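Local atomic coordinates of glycoside hydrolase family 31 (Trueperella pyogenes, PDB entry 5I0F), a protein that degrades cycloalternan as a family 31 glycoside hydrolase, probably cleaving its alpha-glucosidic linkages through a covalent glycosyl-enzyme intermediate. Residues Arg577-Ala582 and Asp620-Tyr625. Sequence-based numbering, arbitrary orientation.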
loop_
_atom_site.group_PDB
_atom_site.type_symbol
_atom_site.label_atom_id
_atom_site.label_comp_id
_atom_site.label_asym_id
_atom_site.label_seq_id
_atom_site.Cartn_x
_atom_site.Cartn_y
_atom_site.Cartn_z
ATOM N N ARG A 577 7.751 18.489 -15.354
ATOM C CA ARG A 577 7.668 18.931 -13.960
ATOM C C ARG A 577 7.866 17.756 -12.998
ATOM O O ARG A 577 8.530 17.890 -11.974
ATOM C CB ARG A 577 6.336 19.619 -13.655
ATOM C CG ARG A 577 6.042 20.894 -14.415
ATOM C CD ARG A 577 7.150 21.910 -14.307
ATOM N NE ARG A 577 6.729 23.245 -14.717
ATOM C CZ ARG A 577 7.538 24.301 -14.804
ATOM N NH1 ARG A 577 8.840 24.208 -14.523
ATOM N NH2 ARG A 577 7.031 25.479 -15.174
ATOM N N ALA A 578 7.318 16.608 -13.349
ATOM C CA ALA A 578 7.407 15.427 -12.515
ATOM C C ALA A 578 8.818 14.845 -12.503
ATOM O O ALA A 578 9.282 14.350 -11.471
ATOM C CB ALA A 578 6.415 14.378 -12.989
ATOM N N PHE A 579 9.490 14.886 -13.657
ATOM C CA PHE A 579 10.873 14.392 -13.753
ATOM C C PHE A 579 11.789 15.265 -12.869
ATOM O O PHE A 579 12.631 14.745 -12.133
ATOM C CB PHE A 579 11.338 14.344 -15.216
ATOM C CG PHE A 579 12.529 13.439 -15.475
ATOM C CD1 PHE A 579 13.820 13.853 -15.181
ATOM C CD2 PHE A 579 12.352 12.195 -16.072
ATOM C CE1 PHE A 579 14.912 13.037 -15.446
ATOM C CE2 PHE A 579 13.441 11.370 -16.349
ATOM C CZ PHE A 579 14.725 11.780 -16.018
ATOM N N ALA A 580 11.590 16.586 -12.916
ATOM C CA ALA A 580 12.356 17.525 -12.072
ATOM C C ALA A 580 12.103 17.259 -10.583
ATOM O O ALA A 580 13.037 17.190 -9.772
ATOM C CB ALA A 580 12.014 18.964 -12.439
ATOM N N ALA A 581 10.842 17.052 -10.219
ATOM C CA ALA A 581 10.515 16.783 -8.831
ATOM C C ALA A 581 11.128 15.489 -8.350
ATOM O O ALA A 581 11.682 15.454 -7.230
ATOM C CB ALA A 581 9.010 16.751 -8.621
ATOM N N ALA A 582 11.000 14.440 -9.176
ATOM C CA ALA A 582 11.508 13.118 -8.840
ATOM C C ALA A 582 13.013 13.125 -8.601
ATOM O O ALA A 582 13.520 12.316 -7.812
ATOM C CB ALA A 582 11.136 12.105 -9.931
ATOM N N ASP A 620 16.625 16.143 -23.876
ATOM C CA ASP A 620 17.617 17.070 -23.285
ATOM C C ASP A 620 17.285 17.378 -21.824
ATOM O O ASP A 620 18.176 17.443 -20.987
ATOM C CB ASP A 620 17.706 18.396 -24.062
ATOM C CG ASP A 620 18.597 18.316 -25.310
ATOM O OD1 ASP A 620 19.274 17.293 -25.602
ATOM O OD2 ASP A 620 18.647 19.338 -26.030
ATOM N N LEU A 621 15.996 17.547 -21.515
ATOM C CA LEU A 621 15.580 17.768 -20.119
ATOM C C LEU A 621 15.921 16.588 -19.213
ATOM O O LEU A 621 16.380 16.791 -18.099
ATOM C CB LEU A 621 14.082 18.065 -20.024
ATOM C CG LEU A 621 13.706 19.163 -19.042
ATOM C CD1 LEU A 621 14.283 20.524 -19.507
ATOM C CD2 LEU A 621 12.190 19.261 -18.874
ATOM N N ALA A 622 15.684 15.368 -19.682
ATOM C CA ALA A 622 16.035 14.187 -18.915
ATOM C C ALA A 622 17.553 14.062 -18.716
ATOM O O ALA A 622 18.002 13.687 -17.629
ATOM C CB ALA A 622 15.480 12.937 -19.564
ATOM N N ARG A 623 18.331 14.406 -19.752
ATOM C CA ARG A 623 19.793 14.481 -19.627
ATOM C C ARG A 623 20.185 15.443 -18.510
ATOM O O ARG A 623 20.968 15.084 -17.625
ATOM C CB ARG A 623 20.465 14.918 -20.956
ATOM C CG ARG A 623 20.851 13.792 -21.906
ATOM C CD ARG A 623 21.716 14.279 -23.085
ATOM N NE ARG A 623 20.895 14.825 -24.175
ATOM C CZ ARG A 623 20.273 14.114 -25.123
ATOM N NH1 ARG A 623 19.555 14.737 -26.059
ATOM N NH2 ARG A 623 20.355 12.793 -25.174
ATOM N N HIS A 624 19.626 16.658 -18.563
ATOM C CA HIS A 624 19.872 17.714 -17.567
ATOM C C HIS A 624 19.561 17.254 -16.137
ATOM O O HIS A 624 20.416 17.329 -15.249
ATOM C CB HIS A 624 19.059 18.971 -17.950
ATOM C CG HIS A 624 18.936 19.998 -16.869
ATOM N ND1 HIS A 624 20.008 20.720 -16.395
ATOM C CD2 HIS A 624 17.849 20.459 -16.206
ATOM C CE1 HIS A 624 19.597 21.559 -15.460
ATOM N NE2 HIS A 624 18.287 21.426 -15.331
ATOM N N TYR A 625 18.344 16.778 -15.910
ATOM C CA TYR A 625 17.972 16.338 -14.564
ATOM C C TYR A 625 18.699 15.063 -14.111
ATOM O O TYR A 625 18.957 14.912 -12.905
ATOM C CB TYR A 625 16.450 16.228 -14.420
ATOM C CG TYR A 625 15.799 17.600 -14.312
ATOM C CD1 TYR A 625 16.069 18.445 -13.211
ATOM C CD2 TYR A 625 14.931 18.055 -15.288
ATOM C CE1 TYR A 625 15.469 19.698 -13.088
ATOM C CE2 TYR A 625 14.337 19.311 -15.185
ATOM C CZ TYR A 625 14.626 20.142 -14.102
ATOM O OH TYR A 625 14.011 21.384 -14.012
#
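The side chains of Phe579 and Tyr625 reach across in opposite senses between two nearly parallel helices and pass side by side, each lying against an alanine of the other helix. The Tyr625 ring takes the CB of Ala580 over one face, offset toward the rim, so that Ala580 CB comes within 3.3 Å of Tyr625 CZ; His624 CD2 sits over the centre of the opposite face, and the hydroxyl is hydrogen-bonded to the Trp720 carbonyl O. With its CG anti to the backbone N (chi1 -160°), Phe579 reaches Ala622, whose CB makes a CH-pi contact over the ring face, 4.2 Å from the centroid. At the edge of the Phe579 ring, close to its plane, sits Tyr625 CB, 3.6 Å from Phe579 CD1. No hydrogen bond joins the two segments, whose short axes approach to 10.0 Å at 11°. Against this buried apolar seam stands the outer, polar side of 620-625, where Arg623 bridges exposed Asp620 and Glu320 and takes no part in the contact. The pair exemplifies apolar packing of adjacent helices around a (beta/alpha)8 barrel: helix 572-583 connects strands 558-561 and 587-590, helix 617-646 follows the latter, and Phe579 also touches Met588 of strand 587-590.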